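Local coordinates for protein probable transcriptional regulator (Pseudomonas aeruginosa, PDB 2ESN) that probably acts as a LysR-family transcriptional regulator, binding DNA through its helix-turn-helix domain and sensing an unidentified small molecule through its substrate-binding-like domain, at residues C[12-17]-C[45-50]; C[25-30]-C[39-44]; C[138-143]-C[207-212]; C[157-162]-C[216-221]. One frame throughout, in Å; residues are numbered along the deposited sequence.

In the fold
The four contacts fall into two pairs, one in each family region of this LysR-type chain. Contacts 1 and 2 belong to the helix-turn-helix domain, their centres about 10 Å apart, and meet through helix 38-52: Val-17 CG1 of contact 1 lies 3.6 Å from Phe-41 CE1 of contact 2. Contacts 3 and 4 belong to the substrate-binding domain, centres about 14 Å apart, and are tied by Lys-140, whose NZ makes a 3.1 Å salt bridge to Glu-162 OE1. The pairs are far apart, contacts 1 and 3 about 52 Å between centres and about 32 Å at their nearest atoms, consistent with separate DNA-binding and effector-sensing parts. Contacts 3 and 4 both touch the third subunit.

Contact 1: C[12-17]-C[45-50]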
loop_
_atom_site.group_PDB
_atom_site.type_symbol
_atom_site.label_atom_id
_atom_site.label_comp_id
_atom_site.label_asym_id
_atom_site.label_seq_id
_atom_site.Cartn_x
_atom_site.Cartn_y
_atom_site.Cartn_z
ATOM N N LEU C 12 -2.959 34.976 10.272
ATOM C CA LEU C 12 -3.924 33.891 10.253
ATOM C C LEU C 12 -5.021 33.893 11.347
ATOM O O LEU C 12 -6.098 33.285 11.157
ATOM C CB LEU C 12 -3.161 32.534 10.255
ATOM C CG LEU C 12 -2.183 32.340 9.061
ATOM C CD1 LEU C 12 -1.483 30.982 9.087
ATOM C CD2 LEU C 12 -2.849 32.565 7.703
ATOM N N ASN C 13 -4.750 34.499 12.499
ATOM C CA ASN C 13 -5.745 34.546 13.564
ATOM C C ASN C 13 -6.924 35.362 13.131
ATOM O O ASN C 13 -8.036 35.101 13.605
ATOM C CB ASN C 13 -5.224 35.152 14.885
ATOM C CG ASN C 13 -4.118 34.382 15.452
ATOM O OD1 ASN C 13 -2.982 34.891 15.606
ATOM N ND2 ASN C 13 -4.381 33.145 15.748
ATOM N N LEU C 14 -6.689 36.329 12.240
ATOM C CA LEU C 14 -7.797 37.132 11.671
ATOM C C LEU C 14 -8.744 36.314 10.849
ATOM O O LEU C 14 -9.826 36.782 10.529
ATOM C CB LEU C 14 -7.267 38.198 10.751
ATOM C CG LEU C 14 -6.379 39.308 11.362
ATOM C CD1 LEU C 14 -5.865 40.212 10.236
ATOM C CD2 LEU C 14 -7.102 40.119 12.463
ATOM N N LEU C 15 -8.337 35.108 10.455
ATOM C CA LEU C 15 -9.234 34.235 9.656
ATOM C C LEU C 15 -10.321 33.586 10.492
ATOM O O LEU C 15 -11.332 33.143 9.940
ATOM C CB LEU C 15 -8.477 33.153 8.895
ATOM C CG LEU C 15 -7.637 33.688 7.750
ATOM C CD1 LEU C 15 -6.818 32.561 7.209
ATOM C CD2 LEU C 15 -8.464 34.353 6.634
ATOM N N LEU C 16 -10.136 33.476 11.799
ATOM C CA LEU C 16 -11.280 33.021 12.637
ATOM C C LEU C 16 -12.354 34.068 12.711
ATOM O O LEU C 16 -13.493 33.709 13.022
ATOM C CB LEU C 16 -10.915 32.754 14.100
ATOM C CG LEU C 16 -9.807 31.732 14.215
ATOM C CD1 LEU C 16 -9.303 31.865 15.601
ATOM C CD2 LEU C 16 -10.475 30.394 13.954
ATOM N N VAL C 17 -11.970 35.359 12.555
ATOM C CA VAL C 17 -12.934 36.488 12.598
ATOM C C VAL C 17 -13.695 36.472 11.285
ATOM O O VAL C 17 -14.935 36.513 11.247
ATOM C CB VAL C 17 -12.182 37.873 12.845
ATOM C CG1 VAL C 17 -13.095 39.016 12.671
ATOM C CG2 VAL C 17 -11.590 37.926 14.246
ATOM N N LEU C 45 -11.674 43.097 12.234
ATOM C CA LEU C 45 -12.272 43.129 10.900
ATOM C C LEU C 45 -11.568 44.210 10.044
ATOM O O LEU C 45 -11.372 44.000 8.863
ATOM C CB LEU C 45 -13.786 43.407 10.975
ATOM C CG LEU C 45 -14.543 43.733 9.675
ATOM C CD1 LEU C 45 -14.430 42.617 8.613
ATOM C CD2 LEU C 45 -16.078 44.085 9.996
ATOM N N GLY C 46 -11.197 45.342 10.675
ATOM C CA GLY C 46 -10.491 46.410 10.013
ATOM C C GLY C 46 -9.123 45.950 9.526
ATOM O O GLY C 46 -8.757 46.230 8.405
ATOM N N ARG C 47 -8.370 45.256 10.383
ATOM C CA ARG C 47 -7.107 44.677 9.986
ATOM C C ARG C 47 -7.223 43.666 8.818
ATOM O O ARG C 47 -6.371 43.647 7.926
ATOM C CB ARG C 47 -6.438 44.031 11.195
ATOM C CG ARG C 47 -6.080 45.015 12.309
ATOM C CD ARG C 47 -5.509 44.219 13.439
ATOM N NE ARG C 47 -4.499 43.335 12.853
ATOM C CZ ARG C 47 -4.042 42.214 13.413
ATOM N NH1 ARG C 47 -4.475 41.853 14.608
ATOM N NH2 ARG C 47 -3.113 41.492 12.786
ATOM N N LEU C 48 -8.254 42.812 8.849
ATOM C CA LEU C 48 -8.443 41.832 7.822
ATOM C C LEU C 48 -8.803 42.557 6.530
ATOM O O LEU C 48 -8.336 42.149 5.447
ATOM C CB LEU C 48 -9.529 40.785 8.217
ATOM C CG LEU C 48 -9.511 39.491 7.347
ATOM C CD1 LEU C 48 -8.081 38.881 7.215
ATOM C CD2 LEU C 48 -10.376 38.434 7.864
ATOM N N ARG C 49 -9.599 43.626 6.581
ATOM C CA ARG C 49 -9.912 44.365 5.342
ATOM C C ARG C 49 -8.623 44.977 4.703
ATOM O O ARG C 49 -8.486 45.058 3.486
ATOM C CB ARG C 49 -10.906 45.498 5.600
ATOM C CG ARG C 49 -12.314 45.047 5.966
ATOM C CD ARG C 49 -13.230 46.225 6.362
ATOM N NE ARG C 49 -14.655 45.813 6.246
ATOM C CZ ARG C 49 -15.656 46.241 7.019
ATOM N NH1 ARG C 49 -15.424 47.098 8.003
ATOM N NH2 ARG C 49 -16.894 45.793 6.801
ATOM N N GLN C 50 -7.718 45.426 5.541
ATOM C CA GLN C 50 -6.403 45.906 5.094
ATOM C C GLN C 50 -5.546 44.752 4.603
ATOM O O GLN C 50 -4.963 44.878 3.547
ATOM C CB GLN C 50 -5.702 46.651 6.203
ATOM C CG GLN C 50 -6.407 47.962 6.609
ATOM C CD GLN C 50 -6.701 48.866 5.445
ATOM O OE1 GLN C 50 -5.864 49.070 4.588
ATOM N NE2 GLN C 50 -7.897 49.434 5.418
#
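Leu-14, from segment 12-17, packs between Arg-47 and Leu-48 of helix 38-52; that helix, by its place in the LysR helix-turn-helix, is the probable recognition helix. The apolar part is a leucine pair: Leu-14 CB meets Leu-48 CD1 at 3.7 Å, and Leu-14 CD1 lies 3.8 Å from the backbone Leu-48 N. With CG anti to its own backbone N (chi1 -164°), Leu-48 reaches across to the opposing backbone, where CD2 sits 3.2 Å from Leu-14 O, a tight approach. Val-17 adds a looser touch, CG1 lying 4.3 Å from Leu-45 N.

The second kind of interaction joins an alkyl group to a charged one. Leu-14 CD2 rests 3.8 Å above the plane of the Arg-47 guanidinium, over its centre, the two side chains crossing at about a right angle. The guanidinium is held by a salt bridge from NH2 to Asp-11 OD1, so the methyl covers a group already paired.

Around this core, Val-17 also packs on Phe-41 and Ala-44, and Leu-48 on Phe-18. Leu-15 and Leu-16 of segment 12-17 pack instead on helix 68-87, and Leu-15 also meets Leu-84 of the second subunit.

Contact 2: C[25-30]-C[39-44]; sequences RNVGTA and SAFSHA
Phe-41 carries this contact, its ring reaching from helix 38-52 to Val-27 and Ala-30 at the start of helix 27-34; these are the two helices of the LysR helix-turn-helix. Along 39-44 the chain opens with a regular turn, Ser-39 O accepting from His-43 N at 2.9 Å and Ala-40 O from Ala-44 N. Within this turn a near-trans first torsion (chi1 -164°) swings the Phe-41 ring off its own helix and extends it across to helix 27-34. Its CE2 meets Val-27 CG1 at 3.7 Å, while CZ approaches Ala-30 CB at 3.4 Å, a close fit that the small methyl permits. Val-27 O stands 4.2 Å above the ring plane, over the centre of one face. Phe-41 also touches Leu-21 and Leu-34, so the ring, from helix 38-52, packs against both helix 15-24 and helix 27-34. Further on, Ala-44 packs on Leu-14.

The partner helix is pinned at its start by Asn-26, the N-cap: OD1 takes Thr-29 N at 2.9 Å, nearly straight (171°) and in the carbonyl plane, and Thr-29 OG1 at 3.1 Å, tilted from that plane. Directional polar bonds therefore fix the beginning of helix 27-34 from within, whereas its join to helix 38-52 is apolar, relying on the shape of one buried aromatic ring and on dispersion.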
loop_
_atom_site.group_PDB
_atom_site.type_symbol
_atom_site.label_atom_id
_atom_site.label_comp_id
_atom_site.label_asym_id
_atom_site.label_seq_id
_atom_site.Cartn_x
_atom_site.Cartn_y
_atom_site.Cartn_z
ATOM N N ARG C 25 -23.040 36.404 9.970
ATOM C CA ARG C 25 -23.440 37.618 9.234
ATOM C C ARG C 25 -23.884 38.804 10.103
ATOM O O ARG C 25 -24.606 39.683 9.657
ATOM C CB ARG C 25 -24.436 37.298 8.091
ATOM C CG ARG C 25 -23.704 36.987 6.731
ATOM C CD ARG C 25 -23.737 35.565 6.546
ATOM N NE ARG C 25 -23.110 34.958 5.361
ATOM C CZ ARG C 25 -23.527 35.033 4.098
ATOM N NH1 ARG C 25 -24.474 35.869 3.715
ATOM N NH2 ARG C 25 -22.945 34.280 3.188
ATOM N N ASN C 26 -23.387 38.829 11.327
ATOM C CA ASN C 26 -23.728 39.802 12.329
ATOM C C ASN C 26 -22.519 39.894 13.275
ATOM O O ASN C 26 -22.009 38.859 13.736
ATOM C CB ASN C 26 -24.992 39.305 13.079
ATOM C CG ASN C 26 -25.319 40.149 14.275
ATOM O OD1 ASN C 26 -24.934 39.814 15.355
ATOM N ND2 ASN C 26 -25.964 41.280 14.067
ATOM N N VAL C 27 -22.050 41.109 13.546
ATOM C CA VAL C 27 -20.849 41.287 14.359
ATOM C C VAL C 27 -21.035 40.979 15.819
ATOM O O VAL C 27 -20.108 40.501 16.468
ATOM C CB VAL C 27 -20.103 42.696 14.171
ATOM C CG1 VAL C 27 -19.704 42.908 12.710
ATOM C CG2 VAL C 27 -20.929 43.854 14.661
ATOM N N GLY C 28 -22.224 41.238 16.357
ATOM C CA GLY C 28 -22.449 40.908 17.760
ATOM C C GLY C 28 -22.403 39.437 18.059
ATOM O O GLY C 28 -21.729 39.004 19.003
ATOM N N THR C 29 -23.076 38.630 17.273
ATOM C CA THR C 29 -22.910 37.189 17.531
ATOM C C THR C 29 -21.584 36.542 17.118
ATOM O O THR C 29 -21.196 35.503 17.665
ATOM C CB THR C 29 -24.033 36.376 16.992
ATOM O OG1 THR C 29 -24.283 36.744 15.620
ATOM C CG2 THR C 29 -25.329 36.633 17.904
ATOM N N ALA C 30 -20.896 37.114 16.121
ATOM C CA ALA C 30 -19.589 36.571 15.743
ATOM C C ALA C 30 -18.657 36.868 16.912
ATOM O O ALA C 30 -17.901 35.991 17.334
ATOM C CB ALA C 30 -19.069 37.243 14.423
ATOM N N SER C 39 -15.434 46.185 20.109
ATOM C CA SER C 39 -14.445 47.056 19.516
ATOM C C SER C 39 -13.217 46.248 19.084
ATOM O O SER C 39 -12.565 46.598 18.080
ATOM C CB SER C 39 -14.119 48.235 20.441
ATOM O OG SER C 39 -13.018 48.000 21.302
ATOM N N ALA C 40 -12.964 45.141 19.793
ATOM C CA ALA C 40 -11.875 44.236 19.460
ATOM C C ALA C 40 -12.204 43.559 18.139
ATOM O O ALA C 40 -11.324 43.464 17.262
ATOM C CB ALA C 40 -11.654 43.193 20.543
ATOM N N PHE C 41 -13.446 43.074 18.027
ATOM C CA PHE C 41 -13.964 42.521 16.799
ATOM C C PHE C 41 -13.852 43.495 15.636
ATOM O O PHE C 41 -13.510 43.132 14.511
ATOM C CB PHE C 41 -15.433 42.075 16.917
ATOM C CG PHE C 41 -15.860 41.145 15.781
ATOM C CD1 PHE C 41 -15.611 39.762 15.855
ATOM C CD2 PHE C 41 -16.475 41.652 14.649
ATOM C CE1 PHE C 41 -15.969 38.883 14.809
ATOM C CE2 PHE C 41 -16.835 40.799 13.584
ATOM C CZ PHE C 41 -16.585 39.420 13.647
ATOM N N SER C 42 -14.218 44.733 15.892
ATOM C CA SER C 42 -14.334 45.678 14.798
ATOM C C SER C 42 -12.899 46.049 14.317
ATOM O O SER C 42 -12.665 46.212 13.121
ATOM C CB SER C 42 -15.065 46.900 15.323
ATOM O OG SER C 42 -15.225 47.872 14.320
ATOM N N HIS C 43 -11.958 46.147 15.265
ATOM C CA HIS C 43 -10.546 46.393 14.949
ATOM C C HIS C 43 -10.048 45.223 14.090
ATOM O O HIS C 43 -9.397 45.432 13.061
ATOM C CB HIS C 43 -9.698 46.573 16.248
ATOM C CG HIS C 43 -8.201 46.647 16.028
ATOM N ND1 HIS C 43 -7.612 47.386 15.008
ATOM C CD2 HIS C 43 -7.168 46.152 16.759
ATOM C CE1 HIS C 43 -6.294 47.272 15.080
ATOM N NE2 HIS C 43 -5.997 46.531 16.130
ATOM N N ALA C 44 -10.370 43.995 14.488
ATOM C CA ALA C 44 -9.851 42.798 13.795
ATOM C C ALA C 44 -10.374 42.774 12.387
ATOM O O ALA C 44 -9.612 42.481 11.440
ATOM C CB ALA C 44 -10.232 41.524 14.535
#

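Contact 3: C[138-143]-C[207-212]; sequences ERKLSV and TPWNED
Trp-209 lies flat against the backbone of Arg-139 and Lys-140, bridging two loops at the ends of strands 131-136 and 202-206 in the LysR substrate-binding domain, whose periplasmic-binding-protein-like fold places such loops along the cleft between its subdomains. Its CG stands opposite the carbonyl carbon and beside its own N (chi1 -66°), which lays the indole over 139-140. The indole is sandwiched. Pro-208 CB covers one face and Lys-140 N the opposite one, 3.4 Å above the plane near the rim. Over the six-membered ring comes a CH-pi contact, Lys-140 CB standing 3.8 Å from its centroid and 19° off the normal. A trans chi1 (178°) keeps Lys-140 CG and CD close to the ring at CH2; the chain then bends twice and carries NZ away. The aliphatic stem thus serves the indole, while the ammonium end is bound by Tyr-157 O and Glu-162 of segment 157-162 and by Tyr-283 OH of strand 278-285.

Trp-209 is steadied from its own side. A type I turn from Thr-207 to Asn-210 closes with Asn-210 N on Thr-207 O at 3.0 Å, and Trp-209 N gives its hydrogen to the syn lone pair of Glu-211 OE2 at 2.8 Å along a bent path. Where the turn ends, Asn-210 OD1 accepts from Asn-136 N of the third subunit, and further on Asp-212 forms salt bridges with Arg-133 and Arg-23 of that subunit. The loops are also joined through a water, which donates to Glu-138 O at 2.6 Å and, weakly, to Trp-209 O at 3.3 Å.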
loop_
_atom_site.group_PDB
_atom_site.type_symbol
_atom_site.label_atom_id
_atom_site.label_comp_id
_atom_site.label_asym_id
_atom_site.label_seq_id
_atom_site.Cartn_x
_atom_site.Cartn_y
_atom_site.Cartn_z
ATOM N N GLU C 138 -7.286 -7.185 9.041
ATOM C CA GLU C 138 -6.662 -8.330 8.345
ATOM C C GLU C 138 -5.961 -9.288 9.304
ATOM O O GLU C 138 -5.800 -10.474 8.987
ATOM C CB GLU C 138 -5.773 -7.864 7.174
ATOM C CG GLU C 138 -6.535 -6.968 6.151
ATOM C CD GLU C 138 -6.856 -7.663 4.794
ATOM O OE1 GLU C 138 -6.161 -8.650 4.427
ATOM O OE2 GLU C 138 -7.801 -7.222 4.078
ATOM N N ARG C 139 -5.603 -8.806 10.490
ATOM C CA ARG C 139 -5.167 -9.697 11.573
ATOM C C ARG C 139 -5.674 -9.226 12.923
ATOM O O ARG C 139 -6.122 -8.083 13.038
ATOM C CB ARG C 139 -3.648 -9.803 11.624
ATOM C CG ARG C 139 -2.942 -8.451 11.680
ATOM C CD ARG C 139 -1.513 -8.577 11.147
ATOM N NE ARG C 139 -0.607 -8.993 12.209
ATOM C CZ ARG C 139 0.491 -9.726 12.027
ATOM N NH1 ARG C 139 0.830 -10.141 10.802
ATOM N NH2 ARG C 139 1.248 -10.050 13.081
ATOM N N LYS C 140 -5.588 -10.104 13.929
ATOM C CA LYS C 140 -6.029 -9.788 15.305
ATOM C C LYS C 140 -5.403 -8.485 15.841
ATOM O O LYS C 140 -6.073 -7.633 16.405
ATOM C CB LYS C 140 -5.724 -10.915 16.274
ATOM C CG LYS C 140 -6.140 -10.558 17.708
ATOM C CD LYS C 140 -6.451 -11.758 18.589
ATOM C CE LYS C 140 -5.262 -12.691 18.775
ATOM N NZ LYS C 140 -4.445 -12.444 20.012
ATOM N N LEU C 141 -4.106 -8.340 15.617
ATOM C CA LEU C 141 -3.301 -7.378 16.344
ATOM C C LEU C 141 -2.294 -6.747 15.385
ATOM O O LEU C 141 -1.249 -7.312 15.137
ATOM C CB LEU C 141 -2.586 -8.128 17.458
ATOM C CG LEU C 141 -2.346 -7.418 18.774
ATOM C CD1 LEU C 141 -1.816 -8.404 19.775
ATOM C CD2 LEU C 141 -1.363 -6.271 18.548
ATOM N N SER C 142 -2.646 -5.600 14.822
ATOM C CA SER C 142 -1.757 -4.848 13.952
ATOM C C SER C 142 -1.254 -3.614 14.741
ATOM O O SER C 142 -1.927 -2.561 14.781
ATOM C CB SER C 142 -2.474 -4.483 12.640
ATOM O OG SER C 142 -1.960 -3.281 12.059
ATOM N N VAL C 143 -0.098 -3.774 15.399
ATOM C CA VAL C 143 0.567 -2.719 16.196
ATOM C C VAL C 143 0.720 -1.421 15.402
ATOM O O VAL C 143 0.654 -0.318 15.967
ATOM C CB VAL C 143 1.952 -3.204 16.764
ATOM C CG1 VAL C 143 2.807 -3.856 15.668
ATOM C CG2 VAL C 143 2.722 -2.066 17.461
ATOM N N THR C 207 -12.630 -19.295 11.288
ATOM C CA THR C 207 -11.305 -18.771 10.990
ATOM C C THR C 207 -11.479 -17.263 10.734
ATOM O O THR C 207 -11.641 -16.865 9.598
ATOM C CB THR C 207 -10.751 -19.435 9.725
ATOM O OG1 THR C 207 -11.744 -19.408 8.709
ATOM C CG2 THR C 207 -10.472 -20.862 9.973
ATOM N N PRO C 208 -11.488 -16.449 11.786
ATOM C CA PRO C 208 -11.906 -15.049 11.709
ATOM C C PRO C 208 -10.932 -14.199 10.907
ATOM O O PRO C 208 -11.324 -13.192 10.352
ATOM C CB PRO C 208 -11.882 -14.572 13.156
ATOM C CG PRO C 208 -11.790 -15.808 13.997
ATOM C CD PRO C 208 -11.053 -16.809 13.154
ATOM N N TRP C 209 -9.692 -14.641 10.757
ATOM C CA TRP C 209 -8.747 -13.873 9.950
ATOM C C TRP C 209 -8.346 -14.702 8.760
ATOM O O TRP C 209 -7.201 -14.635 8.279
ATOM C CB TRP C 209 -7.543 -13.436 10.817
ATOM C CG TRP C 209 -8.025 -12.456 11.869
ATOM C CD1 TRP C 209 -8.344 -11.148 11.674
ATOM C CD2 TRP C 209 -8.310 -12.738 13.233
ATOM N NE1 TRP C 209 -8.775 -10.587 12.854
ATOM C CE2 TRP C 209 -8.780 -11.543 13.822
ATOM C CE3 TRP C 209 -8.213 -13.890 14.028
ATOM C CZ2 TRP C 209 -9.163 -11.456 15.182
ATOM C CZ3 TRP C 209 -8.607 -13.811 15.385
ATOM C CH2 TRP C 209 -9.077 -12.600 15.935
ATOM N N ASN C 210 -9.270 -15.527 8.300
ATOM C CA ASN C 210 -9.010 -16.361 7.140
ATOM C C ASN C 210 -7.819 -17.326 7.210
ATOM O O ASN C 210 -7.310 -17.736 6.156
ATOM C CB ASN C 210 -8.719 -15.463 5.956
ATOM C CG ASN C 210 -9.854 -14.542 5.639
ATOM O OD1 ASN C 210 -11.032 -14.903 5.763
ATOM N ND2 ASN C 210 -9.510 -13.326 5.219
ATOM N N GLU C 211 -7.383 -17.670 8.413
ATOM C CA GLU C 211 -6.303 -18.623 8.620
ATOM C C GLU C 211 -6.614 -20.007 8.069
ATOM O O GLU C 211 -7.796 -20.324 7.803
ATOM C CB GLU C 211 -5.917 -18.648 10.087
ATOM C CG GLU C 211 -7.019 -18.926 11.132
ATOM C CD GLU C 211 -7.851 -17.687 11.541
ATOM O OE1 GLU C 211 -7.834 -17.265 12.706
ATOM O OE2 GLU C 211 -8.534 -17.143 10.704
ATOM N N ASP C 212 -5.564 -20.821 7.835
ATOM C CA ASP C 212 -5.753 -22.149 7.219
ATOM C C ASP C 212 -6.143 -23.247 8.221
ATOM O O ASP C 212 -6.352 -24.385 7.850
ATOM C CB ASP C 212 -4.554 -22.577 6.330
ATOM C CG ASP C 212 -4.607 -21.980 4.901
ATOM O OD1 ASP C 212 -5.628 -21.407 4.496
ATOM O OD2 ASP C 212 -3.647 -22.154 4.149
HETATM O O HOH W 1 -7.035 -11.596 6.933
#

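Contact 4: C[157-162]-C[216-221]; sequences YDEEHE and IDRLLA
Glu-159 and Arg-218 form a salt bridge within the LysR substrate-binding domain, fastening the loop after strand 153-157 to helix 215-221. The grip is single: Arg-218 NH1 donates to Glu-159 OE1 at 3.2 Å with a moderately bent path (153°), meeting it on the syn side but tilted out of the carboxylate plane. The two flat groups stand 39° apart, so they do not form a coplanar double bridge. Glu-159 OE2 instead lies against the arginine's aliphatic stem, 3.1 Å from Arg-218 CD and 3.6 Å from Arg-218 CB.

Further out, each partner is positioned separately. Glu-159 is fully stretched from a trans first torsion (-165°), which brings the carboxylate across to the helix. Within the same loop, a bond from Glu-159 N to Glu-162 OE1 is doubtful, because the Glu-162 side chain is strained in the model. The next residue after Glu-159, Glu-160, makes its own salt bridge to Arg-222. On the helix side, Arg-63 of the third subunit packs on Arg-218, whose chain bends at its third torsion and is held also by Ser-213, the hydroxyl OG accepting from Arg-218 NH2.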
loop_
_atom_site.group_PDB
_atom_site.type_symbol
_atom_site.label_atom_id
_atom_site.label_comp_id
_atom_site.label_asym_id
_atom_site.label_seq_id
_atom_site.Cartn_x
_atom_site.Cartn_y
_atom_site.Cartn_z
ATOM N N TYR C 157 -8.591 -12.852 21.908
ATOM C CA TYR C 157 -7.994 -13.547 23.041
ATOM C C TYR C 157 -6.561 -14.041 22.716
ATOM O O TYR C 157 -6.177 -14.116 21.532
ATOM C CB TYR C 157 -8.939 -14.637 23.608
ATOM C CG TYR C 157 -9.202 -15.933 22.795
ATOM C CD1 TYR C 157 -10.387 -16.082 22.027
ATOM C CD2 TYR C 157 -8.317 -17.041 22.894
ATOM C CE1 TYR C 157 -10.679 -17.284 21.328
ATOM C CE2 TYR C 157 -8.592 -18.270 22.218
ATOM C CZ TYR C 157 -9.767 -18.382 21.419
ATOM O OH TYR C 157 -10.007 -19.574 20.731
ATOM N N ASP C 158 -5.763 -14.321 23.753
ATOM C CA ASP C 158 -4.370 -14.794 23.527
ATOM C C ASP C 158 -4.432 -16.277 23.420
ATOM O O ASP C 158 -4.993 -16.933 24.287
ATOM C CB ASP C 158 -3.368 -14.457 24.670
ATOM C CG ASP C 158 -3.262 -12.943 24.988
ATOM O OD1 ASP C 158 -3.277 -12.084 24.064
ATOM O OD2 ASP C 158 -3.139 -12.643 26.197
ATOM N N GLU C 159 -3.853 -16.800 22.354
ATOM C CA GLU C 159 -3.626 -18.234 22.240
ATOM C C GLU C 159 -2.370 -18.660 23.027
ATOM O O GLU C 159 -1.235 -18.469 22.596
ATOM C CB GLU C 159 -3.578 -18.671 20.774
ATOM C CG GLU C 159 -3.705 -20.172 20.553
ATOM C CD GLU C 159 -3.667 -20.553 19.056
ATOM O OE1 GLU C 159 -4.031 -19.701 18.198
ATOM O OE2 GLU C 159 -3.285 -21.710 18.749
ATOM N N GLU C 160 -2.625 -19.144 24.235
ATOM C CA GLU C 160 -1.741 -20.029 25.005
ATOM C C GLU C 160 -0.252 -19.688 25.225
ATOM O O GLU C 160 0.587 -20.108 24.427
ATOM C CB GLU C 160 -1.830 -21.438 24.406
ATOM C CG GLU C 160 -1.004 -21.600 23.112
ATOM C CD GLU C 160 -0.800 -23.038 22.725
ATOM O OE1 GLU C 160 -1.748 -23.819 22.961
ATOM O OE2 GLU C 160 0.295 -23.382 22.192
ATOM N N HIS C 161 0.108 -18.873 26.217
ATOM C CA HIS C 161 -0.546 -17.641 26.556
ATOM C C HIS C 161 0.378 -16.696 25.754
ATOM O O HIS C 161 1.488 -16.349 26.192
ATOM C CB HIS C 161 -0.456 -17.410 28.066
ATOM C CG HIS C 161 -1.082 -18.506 28.880
ATOM N ND1 HIS C 161 -1.917 -18.258 29.952
ATOM C CD2 HIS C 161 -1.006 -19.858 28.769
ATOM C CE1 HIS C 161 -2.322 -19.408 30.471
ATOM N NE2 HIS C 161 -1.787 -20.393 29.771
ATOM N N GLU C 162 -0.076 -16.356 24.544
ATOM C CA GLU C 162 0.700 -15.602 23.545
ATOM C C GLU C 162 1.442 -14.438 24.194
ATOM O O GLU C 162 0.896 -13.751 25.061
ATOM C CB GLU C 162 -0.223 -15.079 22.418
ATOM C CG GLU C 162 -0.535 -16.066 21.256
ATOM C CD GLU C 162 -1.812 -15.689 20.446
ATOM O OE1 GLU C 162 -2.519 -14.741 20.845
ATOM O OE2 GLU C 162 -2.129 -16.349 19.411
ATOM N N ILE C 216 -8.942 -24.701 17.511
ATOM C CA ILE C 216 -9.079 -26.097 17.955
ATOM C C ILE C 216 -8.186 -27.074 17.177
ATOM O O ILE C 216 -7.788 -28.107 17.703
ATOM C CB ILE C 216 -10.568 -26.521 17.909
ATOM C CG1 ILE C 216 -11.418 -25.487 18.648
ATOM C CG2 ILE C 216 -10.761 -27.971 18.435
ATOM C CD1 ILE C 216 -11.171 -25.411 20.182
ATOM N N ASP C 217 -7.925 -26.784 15.902
ATOM C CA ASP C 217 -7.108 -27.674 15.068
ATOM C C ASP C 217 -5.678 -27.658 15.560
ATOM O O ASP C 217 -5.051 -28.700 15.684
ATOM C CB ASP C 217 -7.136 -27.247 13.600
ATOM C CG ASP C 217 -8.476 -27.457 12.964
ATOM O OD1 ASP C 217 -9.023 -26.468 12.428
ATOM O OD2 ASP C 217 -9.022 -28.595 13.037
ATOM N N ARG C 218 -5.173 -26.451 15.768
ATOM C CA ARG C 218 -3.902 -26.204 16.454
ATOM C C ARG C 218 -3.861 -27.040 17.741
ATOM O O ARG C 218 -3.021 -27.937 17.854
ATOM C CB ARG C 218 -3.761 -24.699 16.737
ATOM C CG ARG C 218 -2.776 -23.923 15.799
ATOM C CD ARG C 218 -3.036 -22.374 15.762
ATOM N NE ARG C 218 -3.880 -22.119 14.609
ATOM C CZ ARG C 218 -5.025 -21.424 14.558
ATOM N NH1 ARG C 218 -5.508 -20.742 15.602
ATOM N NH2 ARG C 218 -5.646 -21.366 13.384
ATOM N N LEU C 219 -4.786 -26.776 18.675
ATOM C CA LEU C 219 -4.933 -27.576 19.902
ATOM C C LEU C 219 -4.975 -29.104 19.728
ATOM O O LEU C 219 -4.346 -29.833 20.511
ATOM C CB LEU C 219 -6.162 -27.105 20.729
ATOM C CG LEU C 219 -6.602 -27.719 22.083
ATOM C CD1 LEU C 219 -7.913 -27.164 22.540
ATOM C CD2 LEU C 219 -6.849 -29.174 21.980
ATOM N N LEU C 220 -5.753 -29.608 18.752
ATOM C CA LEU C 220 -5.986 -31.057 18.611
ATOM C C LEU C 220 -4.734 -31.727 18.069
ATOM O O LEU C 220 -4.413 -32.853 18.442
ATOM C CB LEU C 220 -7.139 -31.358 17.644
ATOM C CG LEU C 220 -8.593 -31.291 18.153
ATOM C CD1 LEU C 220 -9.551 -31.464 16.984
ATOM C CD2 LEU C 220 -8.795 -32.390 19.189
ATOM N N ALA C 221 -4.040 -31.029 17.167
ATOM C CA ALA C 221 -2.839 -31.578 16.511
ATOM C C ALA C 221 -1.747 -31.877 17.570
ATOM O O ALA C 221 -1.009 -32.866 17.452
ATOM C CB ALA C 221 -2.339 -30.629 15.387
#